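Local coordinates for probable transcriptional regulator (Rhodococcus jostii, PDB 3ON2), which is of unknown function in detail but, as a member of the TetR family, probably binds DNA as a regulator of transcription, at residues Leu59-Ala64 with Tyr112-Ala117; Ser66-Leu71 with Val125-Ala130; Ala168-Ala171 with Met175-Gly178. One frame throughout, in Å; residues are numbered along the deposited sequence.

Interaction 1: residues Leu59-Ala64 with Tyr112-Ala117; sequences LLDALA and YGNKHA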
ATOM      1  N   LEU A  59      -6.124 -15.937  -6.933  1.00 16.12           N
ATOM      2  CA  LEU A  59      -6.197 -15.479  -5.542  1.00 15.07           C
ATOM      3  C   LEU A  59      -5.115 -14.431  -5.177  1.00 15.03           C
ATOM      4  O   LEU A  59      -5.417 -13.368  -4.563  1.00 13.96           O
ATOM      5  CB  LEU A  59      -6.111 -16.672  -4.580  1.00 15.74           C
ATOM      6  CG  LEU A  59      -6.073 -16.292  -3.095  1.00 15.36           C
ATOM      7  CD1 LEU A  59      -7.398 -15.656  -2.693  1.00 17.99           C
ATOM      8  CD2 LEU A  59      -5.795 -17.544  -2.256  1.00 17.86           C
ATOM      9  N   LEU A  60      -3.869 -14.715  -5.556  1.00 14.64           N
ATOM     10  CA  LEU A  60      -2.757 -13.813  -5.205  1.00 15.08           C
ATOM     11  C   LEU A  60      -2.890 -12.470  -5.916  1.00 15.26           C
ATOM     12  O   LEU A  60      -2.608 -11.420  -5.315  1.00 13.64           O
ATOM     13  CB  LEU A  60      -1.389 -14.427  -5.511  1.00 15.80           C
ATOM     14  CG  LEU A  60      -1.050 -15.758  -4.865  1.00 17.40           C
ATOM     15  CD1 LEU A  60       0.250 -16.310  -5.416  1.00 18.90           C
ATOM     16  CD2 LEU A  60      -0.989 -15.596  -3.325  1.00 18.59           C
ATOM     17  N   ASP A  61      -3.303 -12.519  -7.190  1.00 15.71           N
ATOM     18  CA  ASP A  61      -3.536 -11.313  -7.988  1.00 15.85           C
ATOM     19  C   ASP A  61      -4.637 -10.459  -7.329  1.00 15.65           C
ATOM     20  O   ASP A  61      -4.513  -9.236  -7.271  1.00 14.84           O
ATOM     21  CB  ASP A  61      -3.956 -11.674  -9.421  1.00 17.30           C
ATOM     22  CG  ASP A  61      -2.802 -12.257 -10.276  1.00 20.17           C
ATOM     23  OD1 ASP A  61      -1.617 -12.264  -9.835  1.00 22.15           O
ATOM     24  OD2 ASP A  61      -3.094 -12.690 -11.424  1.00 23.81           O
ATOM     25  N   ALA A  62      -5.702 -11.114  -6.853  1.00 15.49           N
ATOM     26  CA  ALA A  62      -6.811 -10.448  -6.159  1.00 15.86           C
ATOM     27  C   ALA A  62      -6.372  -9.789  -4.850  1.00 15.84           C
ATOM     28  O   ALA A  62      -6.769  -8.660  -4.583  1.00 15.84           O
ATOM     29  CB  ALA A  62      -7.977 -11.417  -5.912  1.00 15.97           C
ATOM     30  N   LEU A  63      -5.553 -10.481  -4.056  1.00 15.67           N
ATOM     31  CA  LEU A  63      -4.986  -9.922  -2.820  1.00 15.82           C
ATOM     32  C   LEU A  63      -4.103  -8.714  -3.087  1.00 16.11           C
ATOM     33  O   LEU A  63      -4.220  -7.669  -2.429  1.00 15.65           O
ATOM     34  CB  LEU A  63      -4.137 -10.983  -2.115  1.00 16.54           C
ATOM     35  CG  LEU A  63      -4.900 -12.000  -1.276  1.00 17.31           C
ATOM     36  CD1 LEU A  63      -3.989 -13.193  -0.910  1.00 20.42           C
ATOM     37  CD2 LEU A  63      -5.432 -11.314  -0.016  1.00 19.95           C
ATOM     38  N   ALA A  64      -3.243  -8.856  -4.092  1.00 16.36           N
ATOM     39  CA  ALA A  64      -2.339  -7.777  -4.506  1.00 16.94           C
ATOM     40  C   ALA A  64      -3.133  -6.562  -5.001  1.00 17.35           C
ATOM     41  O   ALA A  64      -2.845  -5.426  -4.614  1.00 17.20           O
ATOM     42  CB  ALA A  64      -1.388  -8.281  -5.583  1.00 16.65           C
ATOM     43  N   TYR A 112       4.024  -5.715  -3.900  1.00 18.83           N
ATOM     44  CA  TYR A 112       5.198  -5.357  -4.689  1.00 19.34           C
ATOM     45  C   TYR A 112       5.817  -6.522  -5.475  1.00 20.09           C
ATOM     46  O   TYR A 112       6.235  -6.333  -6.608  1.00 20.52           O
ATOM     47  CB  TYR A 112       6.243  -4.663  -3.807  1.00 19.84           C
ATOM     48  CG  TYR A 112       5.772  -3.346  -3.226  1.00 19.14           C
ATOM     49  CD1 TYR A 112       4.832  -2.581  -3.876  1.00 20.28           C
ATOM     50  CD2 TYR A 112       6.291  -2.863  -2.031  1.00 20.60           C
ATOM     51  CE1 TYR A 112       4.411  -1.374  -3.349  1.00 20.18           C
ATOM     52  CE2 TYR A 112       5.888  -1.665  -1.508  1.00 19.53           C
ATOM     53  CZ  TYR A 112       4.933  -0.923  -2.162  1.00 19.28           C
ATOM     54  OH  TYR A 112       4.509   0.284  -1.641  1.00 15.47           O
ATOM     55  N   GLY A 113       5.845  -7.712  -4.882  1.00 20.60           N
ATOM     56  CA  GLY A 113       6.394  -8.904  -5.527  1.00 21.51           C
ATOM     57  C   GLY A 113       5.542  -9.320  -6.712  1.00 22.40           C
ATOM     58  O   GLY A 113       6.061  -9.739  -7.742  1.00 23.13           O
ATOM     59  N   ASN A 114       4.230  -9.185  -6.560  1.00 22.91           N
ATOM     60  CA  ASN A 114       3.278  -9.625  -7.566  1.00 23.55           C
ATOM     61  C   ASN A 114       3.299  -8.638  -8.728  1.00 24.25           C
ATOM     62  O   ASN A 114       3.439  -9.041  -9.889  1.00 24.21           O
ATOM     63  CB  ASN A 114       1.874  -9.760  -6.947  1.00 23.27           C
ATOM     64  CG  ASN A 114       0.824 -10.181  -7.951  1.00 23.11           C
ATOM     65  OD1 ASN A 114       0.367  -9.378  -8.751  1.00 25.89           O
ATOM     66  ND2 ASN A 114       0.429 -11.444  -7.905  1.00 21.94           N
ATOM     67  N   LYS A 115       3.190  -7.348  -8.392  1.00 24.90           N
ATOM     68  CA  LYS A 115       3.168  -6.260  -9.368  1.00 26.60           C
ATOM     69  C   LYS A 115       4.352  -6.279 -10.327  1.00 28.08           C
ATOM     70  O   LYS A 115       4.194  -5.927 -11.506  1.00 28.38           O
ATOM     71  CB  LYS A 115       3.113  -4.898  -8.679  1.00 26.51           C
ATOM     72  CG  LYS A 115       2.893  -3.738  -9.640  1.00 28.75           C
ATOM     73  CD  LYS A 115       2.907  -2.393  -8.929  1.00 32.80           C
ATOM     74  CE  LYS A 115       2.810  -1.235  -9.908  1.00 35.74           C
ATOM     75  NZ  LYS A 115       3.987  -1.226 -10.811  1.00 38.39           N
ATOM     76  N   HIS A 116       5.532  -6.660  -9.832  1.00 29.46           N
ATOM     77  CA  HIS A 116       6.729  -6.662 -10.682  1.00 30.90           C
ATOM     78  C   HIS A 116       7.226  -8.055 -11.093  1.00 31.70           C
ATOM     79  O   HIS A 116       8.363  -8.192 -11.557  1.00 32.41           O
ATOM     80  CB  HIS A 116       7.847  -5.840 -10.035  1.00 31.37           C
ATOM     81  CG  HIS A 116       7.444  -4.437  -9.724  1.00 32.83           C
ATOM     82  ND1 HIS A 116       7.543  -3.413 -10.640  1.00 34.73           N
ATOM     83  CD2 HIS A 116       6.910  -3.892  -8.605  1.00 33.69           C
ATOM     84  CE1 HIS A 116       7.090  -2.295 -10.099  1.00 35.10           C
ATOM     85  NE2 HIS A 116       6.699  -2.560  -8.863  1.00 34.56           N
ATOM     86  N   ALA A 117       6.392  -9.084 -10.938  1.00 31.96           N
ATOM     87  CA  ALA A 117       6.748 -10.415 -11.447  1.00 32.38           C
ATOM     88  C   ALA A 117       6.535 -10.436 -12.965  1.00 32.87           C
ATOM     89  O   ALA A 117       5.669  -9.699 -13.480  1.00 33.05           O
ATOM     90  CB  ALA A 117       5.916 -11.512 -10.785  1.00 32.16           C
TER
HETATM   91  O   HOH W   1      -0.125 -10.479 -11.172  1.00 25.09           O
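The two flat groups of this contact, the carboxylate of Asp61 and the side-chain amide of Asn114, stand almost perpendicular, with 82° between their planes. ND2 of Asn114 points at OD1 of Asp61, which lies in the plane of the amide and is met nearly along its C-O axis, in a hydrogen bond of 2.9 Å, nearly linear at 175°. Over one face of the same amide sits the methyl of Ala64, its CB 3.8 Å from Asn114 CG; a small apolar residue suits this place because it lets the amide lie close against the helix. Asn114 reaches across because its CG is anti to the backbone N (chi1 178°). The contact joins the start of the long helix 56-81, which in TetR-type regulators runs from the DNA-binding domain into the C-terminal domain, to the last turns of helix 105-115. A water bridges the same pair, donating to Asp61 OD1 and to Asn114 OD1, each at 2.7 Å. Asparagine fits well here, since one group offers both an N-H to the acid and a carbonyl to the water. OD1 of Asp61 takes three donors in all, the third being NE2 of Gln57 one turn earlier on its own helix, which should hold the carboxylate in its orientation. Asp61 also packs on Gln123 and Asn114 on Val124, both from helix 122-144.

Interaction 2: residues Ser66-Leu71 with Val125-Ala130; sequences SGFLRL and VEAGHA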
ATOM      1  N   SER A  66      -6.313  -5.769  -4.356  1.00 18.69           N
ATOM      2  CA  SER A  66      -7.001  -5.254  -3.186  1.00 19.50           C
ATOM      3  C   SER A  66      -6.074  -4.440  -2.266  1.00 18.35           C
ATOM      4  O   SER A  66      -6.502  -3.425  -1.683  1.00 17.65           O
ATOM      5  CB  SER A  66      -7.587  -6.414  -2.391  1.00 19.93           C
ATOM      6  OG  SER A  66      -8.160  -5.923  -1.197  1.00 25.06           O
ATOM      7  N   GLY A  67      -4.837  -4.906  -2.116  1.00 16.64           N
ATOM      8  CA  GLY A  67      -3.829  -4.191  -1.343  1.00 15.85           C
ATOM      9  C   GLY A  67      -3.530  -2.797  -1.878  1.00 15.61           C
ATOM     10  O   GLY A  67      -3.488  -1.828  -1.127  1.00 14.94           O
ATOM     11  N   PHE A  68      -3.319  -2.689  -3.181  1.00 15.65           N
ATOM     12  CA  PHE A  68      -3.104  -1.391  -3.789  1.00 16.25           C
ATOM     13  C   PHE A  68      -4.326  -0.507  -3.682  1.00 16.23           C
ATOM     14  O   PHE A  68      -4.207   0.670  -3.339  1.00 15.73           O
ATOM     15  CB  PHE A  68      -2.641  -1.512  -5.242  1.00 16.22           C
ATOM     16  CG  PHE A  68      -1.196  -1.851  -5.374  1.00 17.57           C
ATOM     17  CD1 PHE A  68      -0.209  -0.924  -5.011  1.00 17.23           C
ATOM     18  CD2 PHE A  68      -0.819  -3.107  -5.843  1.00 18.26           C
ATOM     19  CE1 PHE A  68       1.121  -1.237  -5.131  1.00 18.47           C
ATOM     20  CE2 PHE A  68       0.510  -3.450  -5.961  1.00 19.64           C
ATOM     21  CZ  PHE A  68       1.488  -2.519  -5.616  1.00 21.08           C
ATOM     22  N   LEU A  69      -5.509  -1.069  -3.944  1.00 17.32           N
ATOM     23  CA  LEU A  69      -6.752  -0.277  -3.843  1.00 17.64           C
ATOM     24  C   LEU A  69      -6.887   0.335  -2.449  1.00 17.62           C
ATOM     25  O   LEU A  69      -7.214   1.535  -2.291  1.00 18.12           O
ATOM     26  CB  LEU A  69      -7.969  -1.147  -4.185  1.00 18.76           C
ATOM     27  CG  LEU A  69      -8.070  -1.472  -5.680  1.00 20.04           C
ATOM     28  CD1 LEU A  69      -9.237  -2.423  -5.934  1.00 24.03           C
ATOM     29  CD2 LEU A  69      -8.221  -0.215  -6.537  1.00 22.08           C
ATOM     30  N   ARG A  70      -6.593  -0.474  -1.438  1.00 16.80           N
ATOM     31  CA  ARG A  70      -6.656  -0.042  -0.043  1.00 17.27           C
ATOM     32  C   ARG A  70      -5.562   0.950   0.326  1.00 16.49           C
ATOM     33  O   ARG A  70      -5.801   1.864   1.128  1.00 16.44           O
ATOM     34  CB  ARG A  70      -6.646  -1.247   0.902  1.00 17.32           C
ATOM     35  CG  ARG A  70      -7.957  -2.029   0.849  1.00 19.72           C
ATOM     36  CD  ARG A  70      -7.940  -3.098   1.902  1.00 22.64           C
ATOM     37  NE  ARG A  70      -7.335  -4.291   1.373  1.00 26.31           N
ATOM     38  CZ  ARG A  70      -6.705  -5.194   2.114  1.00 28.41           C
ATOM     39  NH1 ARG A  70      -6.543  -5.003   3.430  1.00 30.04           N
ATOM     40  NH2 ARG A  70      -6.208  -6.270   1.523  1.00 28.35           N
ATOM     41  N   LEU A  71      -4.373   0.782  -0.252  1.00 16.09           N
ATOM     42  CA  LEU A  71      -3.296   1.751  -0.029  1.00 15.98           C
ATOM     43  C   LEU A  71      -3.666   3.107  -0.624  1.00 16.26           C
ATOM     44  O   LEU A  71      -3.473   4.148   0.018  1.00 14.69           O
ATOM     45  CB  LEU A  71      -1.958   1.262  -0.616  1.00 16.22           C
ATOM     46  CG  LEU A  71      -0.793   2.277  -0.647  1.00 16.12           C
ATOM     47  CD1 LEU A  71      -0.410   2.819   0.776  1.00 13.32           C
ATOM     48  CD2 LEU A  71       0.416   1.639  -1.322  1.00 15.09           C
ATOM     49  N   VAL A 125      -1.129  -4.215 -11.995  1.00 26.34           N
ATOM     50  CA  VAL A 125      -0.273  -3.131 -12.496  1.00 27.11           C
ATOM     51  C   VAL A 125      -1.007  -1.784 -12.426  1.00 27.51           C
ATOM     52  O   VAL A 125      -0.445  -0.809 -11.920  1.00 27.69           O
ATOM     53  CB  VAL A 125       0.253  -3.400 -13.938  1.00 27.02           C
ATOM     54  CG1 VAL A 125       1.048  -2.196 -14.461  1.00 27.60           C
ATOM     55  CG2 VAL A 125       1.112  -4.664 -13.980  1.00 26.97           C
ATOM     56  N   GLU A 126      -2.259  -1.743 -12.903  1.00 27.85           N
ATOM     57  CA  GLU A 126      -3.073  -0.497 -12.914  1.00 28.30           C
ATOM     58  C   GLU A 126      -3.385   0.049 -11.519  1.00 27.31           C
ATOM     59  O   GLU A 126      -3.346   1.262 -11.289  1.00 26.62           O
ATOM     60  CB  GLU A 126      -4.391  -0.708 -13.670  1.00 29.49           C
ATOM     61  CG  GLU A 126      -4.239  -0.763 -15.199  1.00 33.88           C
ATOM     62  CD  GLU A 126      -5.524  -1.185 -15.918  1.00 39.04           C
ATOM     63  OE1 GLU A 126      -6.615  -1.083 -15.294  1.00 41.86           O
ATOM     64  OE2 GLU A 126      -5.442  -1.611 -17.104  1.00 41.72           O
ATOM     65  N   ALA A 127      -3.728  -0.855 -10.603  1.00 26.55           N
ATOM     66  CA  ALA A 127      -3.972  -0.503  -9.207  1.00 25.84           C
ATOM     67  C   ALA A 127      -2.715   0.108  -8.551  1.00 25.82           C
ATOM     68  O   ALA A 127      -2.823   1.106  -7.839  1.00 25.59           O
ATOM     69  CB  ALA A 127      -4.456  -1.737  -8.432  1.00 25.75           C
ATOM     70  N   GLY A 128      -1.542  -0.484  -8.802  1.00 25.66           N
ATOM     71  CA  GLY A 128      -0.258   0.020  -8.277  1.00 26.07           C
ATOM     72  C   GLY A 128       0.088   1.407  -8.815  1.00 26.98           C
ATOM     73  O   GLY A 128       0.566   2.306  -8.068  1.00 27.00           O
ATOM     74  N   HIS A 129      -0.169   1.611 -10.103  0.50 26.77           N
ATOM     75  CA  HIS A 129       0.061   2.914 -10.729  0.50 27.25           C
ATOM     76  C   HIS A 129      -0.856   4.007 -10.177  0.50 26.94           C
ATOM     77  O   HIS A 129      -0.470   5.174 -10.145  0.50 27.17           O
ATOM     78  CB  HIS A 129      -0.027   2.812 -12.258  0.50 27.44           C
ATOM     79  CG  HIS A 129       1.107   2.050 -12.869  0.50 28.26           C
ATOM     80  ND1 HIS A 129       1.418   2.118 -14.211  0.50 29.79           N
ATOM     81  CD2 HIS A 129       2.025   1.224 -12.311  0.50 28.86           C
ATOM     82  CE1 HIS A 129       2.463   1.348 -14.459  0.50 29.61           C
ATOM     83  NE2 HIS A 129       2.854   0.798 -13.321  0.50 29.96           N
ATOM     84  N   ALA A 130      -2.049   3.633  -9.716  1.00 26.69           N
ATOM     85  CA  ALA A 130      -2.970   4.615  -9.105  1.00 26.22           C
ATOM     86  C   ALA A 130      -2.460   5.252  -7.810  1.00 25.64           C
ATOM     87  O   ALA A 130      -2.632   6.461  -7.606  1.00 25.20           O
ATOM     88  CB  ALA A 130      -4.371   3.984  -8.879  1.00 26.72           C
TER
HETATM   89  O   HOH W   2      -5.220   1.835  -6.462  1.00 21.16           O
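Phe68 lays one face of its ring on the backbone of Gly128, whose CA stands 3.6 Å from the ring centroid and 19° off the normal, a CH-pi contact. The nearest ring atom, CD1 of Phe68, is 3.4 Å from that CA, a fit that suits glycine, where no CB stands between the aromatic face and the helix. With CG of Phe68 beside its own backbone N (chi1 -78°), the ring projects over the opposing helix while CB of Phe68 meets CB of Ala127 at 3.7 Å. The small Ala127 and Gly128 thus let the helices come near, their axes 8.3 Å apart and almost parallel at 19°. Leu69 adds a looser, peripheral contact through CD2, 4.5 Å from Ala127 CB. A water donates to Ala127 O at 2.9 Å and makes a weak, long bond to Phe68 O.

Phe68, Leu71 and Gly128 belong to the pocket that holds a polyether molecule, probably from the crystallisation liquor, in the C-terminal domain, which in TetR relatives is where effectors commonly bind. Around this pair of helices, 56-81 and 122-144, helix 105-115 brings Met111 and Lys115 against Phe68, and helix 86-103 packs Tyr97 and Phe100 against Leu71.

Interaction 3: residues Ala168-Ala171 with Met175-Gly178; sequences ATLA and MLDG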
ATOM      1  N   ALA A 168      10.100   2.535   6.266  1.00 12.81           N
ATOM      2  CA  ALA A 168       9.284   1.359   6.601  1.00 13.51           C
ATOM      3  C   ALA A 168      10.118   0.051   6.581  1.00 13.92           C
ATOM      4  O   ALA A 168       9.967  -0.817   7.459  1.00 13.84           O
ATOM      5  CB  ALA A 168       8.062   1.264   5.673  1.00 13.96           C
ATOM      6  N   THR A 169      11.014  -0.064   5.597  1.00 13.64           N
ATOM      7  CA  THR A 169      11.915  -1.203   5.475  1.00 14.06           C
ATOM      8  C   THR A 169      12.883  -1.299   6.684  1.00 14.29           C
ATOM      9  O   THR A 169      13.049  -2.390   7.293  1.00 14.59           O
ATOM     10  CB  THR A 169      12.684  -1.146   4.129  1.00 13.95           C
ATOM     11  OG1 THR A 169      11.747  -1.165   3.045  1.00 13.43           O
ATOM     12  CG2 THR A 169      13.644  -2.335   3.985  1.00 14.94           C
ATOM     13  N   LEU A 170      13.470  -0.166   7.076  1.00 13.86           N
ATOM     14  CA  LEU A 170      14.348  -0.142   8.242  1.00 14.84           C
ATOM     15  C   LEU A 170      13.569  -0.536   9.492  1.00 15.49           C
ATOM     16  O   LEU A 170      14.075  -1.302  10.331  1.00 16.21           O
ATOM     17  CB  LEU A 170      15.024   1.242   8.449  1.00 14.36           C
ATOM     18  CG  LEU A 170      16.065   1.746   7.421  1.00 14.99           C
ATOM     19  CD1 LEU A 170      16.952   2.903   7.956  1.00 13.92           C
ATOM     20  CD2 LEU A 170      16.954   0.618   6.934  1.00 16.00           C
ATOM     21  N   ALA A 171      12.351  -0.018   9.616  1.00 15.41           N
ATOM     22  CA  ALA A 171      11.533  -0.271  10.792  1.00 17.38           C
ATOM     23  C   ALA A 171      11.181  -1.757  10.862  1.00 18.91           C
ATOM     24  O   ALA A 171      11.369  -2.400  11.905  1.00 19.39           O
ATOM     25  CB  ALA A 171      10.269   0.639  10.798  1.00 16.47           C
HETATM   26  N   MSE A 175      16.095  -1.843  12.215  0.50 23.94           N
HETATM   27  CA  MSE A 175      17.312  -1.069  11.956  0.50 24.12           C
HETATM   28  C   MSE A 175      17.234   0.421  12.285  0.50 24.11           C
HETATM   29  O   MSE A 175      18.059   1.216  11.815  0.50 24.28           O
HETATM   30  CB  MSE A 175      17.762  -1.255  10.510  0.50 24.42           C
HETATM   31  CG  MSE A 175      18.383  -2.600  10.279  0.50 25.36           C
HETATM   32 SE   MSE A 175      19.034  -2.850   8.476  0.50 29.02          SE
HETATM   33  CE  MSE A 175      17.329  -3.077   7.530  0.50 28.04           C
ATOM     34  N   LEU A 176      16.249   0.799  13.092  1.00 23.75           N
ATOM     35  CA  LEU A 176      16.126   2.195  13.528  1.00 23.90           C
ATOM     36  C   LEU A 176      16.902   2.459  14.810  1.00 24.18           C
ATOM     37  O   LEU A 176      17.043   3.604  15.223  1.00 23.56           O
ATOM     38  CB  LEU A 176      14.664   2.609  13.698  1.00 23.33           C
ATOM     39  CG  LEU A 176      13.813   2.657  12.432  1.00 22.87           C
ATOM     40  CD1 LEU A 176      12.416   3.185  12.776  1.00 23.62           C
ATOM     41  CD2 LEU A 176      14.459   3.513  11.337  1.00 21.38           C
ATOM     42  N   ASP A 177      17.387   1.381  15.426  1.00 25.17           N
ATOM     43  CA  ASP A 177      18.175   1.423  16.660  1.00 25.66           C
ATOM     44  C   ASP A 177      17.569   2.296  17.750  1.00 25.14           C
ATOM     45  O   ASP A 177      18.247   3.150  18.308  1.00 25.07           O
ATOM     46  CB  ASP A 177      19.609   1.861  16.360  1.00 26.13           C
ATOM     47  CG  ASP A 177      20.598   1.412  17.443  1.00 30.22           C
ATOM     48  OD1 ASP A 177      20.210   0.576  18.309  1.00 32.76           O
ATOM     49  OD2 ASP A 177      21.762   1.898  17.438  1.00 34.99           O
ATOM     50  N   GLY A 178      16.287   2.095  18.030  1.00 24.77           N
ATOM     51  CA  GLY A 178      15.597   2.863  19.059  1.00 24.58           C
ATOM     52  C   GLY A 178      15.026   4.232  18.686  1.00 24.82           C
ATOM     53  O   GLY A 178      14.355   4.852  19.519  1.00 24.16           O
TER
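Met175, present as selenomethionine, opens the returning segment by giving its backbone N-H to the carbonyl of Leu170, five residues back; N of Met175 lies 2.8 Å from O of Leu170, with an N-H...O angle of 169°. The side chain of Met175 crosses that of Leu170 at about a right angle, and a bend at chi3 (-74°) turns the terminal methyl back, so that CE of Met175 is 3.8 Å from CD2 of Leu170. Met175 was modelled in two conformers, so the methyl contact is less certain than the backbone bond. A long, flexible apolar chain suits such a place at the surface.

Leu176 follows and turns its branched end onto the helix. One methyl, CD2, reaches CB of Leu170 at 3.7 Å, and the other, CD1, reaches CB of Ala171 at 3.9 Å, so the fork of the leucine spans two successive residues. Ala171, being small, accepts it while also touching Leu102 of helix 86-103. Beyond Leu176, Asp177 and Gly178 adopt positive phi and carry the chain onward from the helix end, the second at angles natural to glycine. The six-to-one backbone bond, joined by an apolar contact between the same two residues, is consistent with a Schellman motif closing helix 153-172 before the loop to helix 181-196.

Overall arrangement
Interactions 1 and 2 are buried and share helix 56-81, which meets the end of helix 105-115 in the first and helix 122-144 in the second. Their centres are 10 Å apart, and they touch directly: Lys115 CD of interaction 1 packs 3.6 Å from Phe68 CZ of interaction 2. Both segment pairs contribute residues to the ligand pocket, but the polar Asp61-Asn114 pair carries interaction 1, near the DNA-binding domain, whereas the apolar Phe68-Gly128 pair carries interaction 2. Interaction 3 lies at the surface, its centre about 25 Å from the other two, and joins a helix end to its own following loop through one backbone bond and apolar side chains at least partly open to solvent.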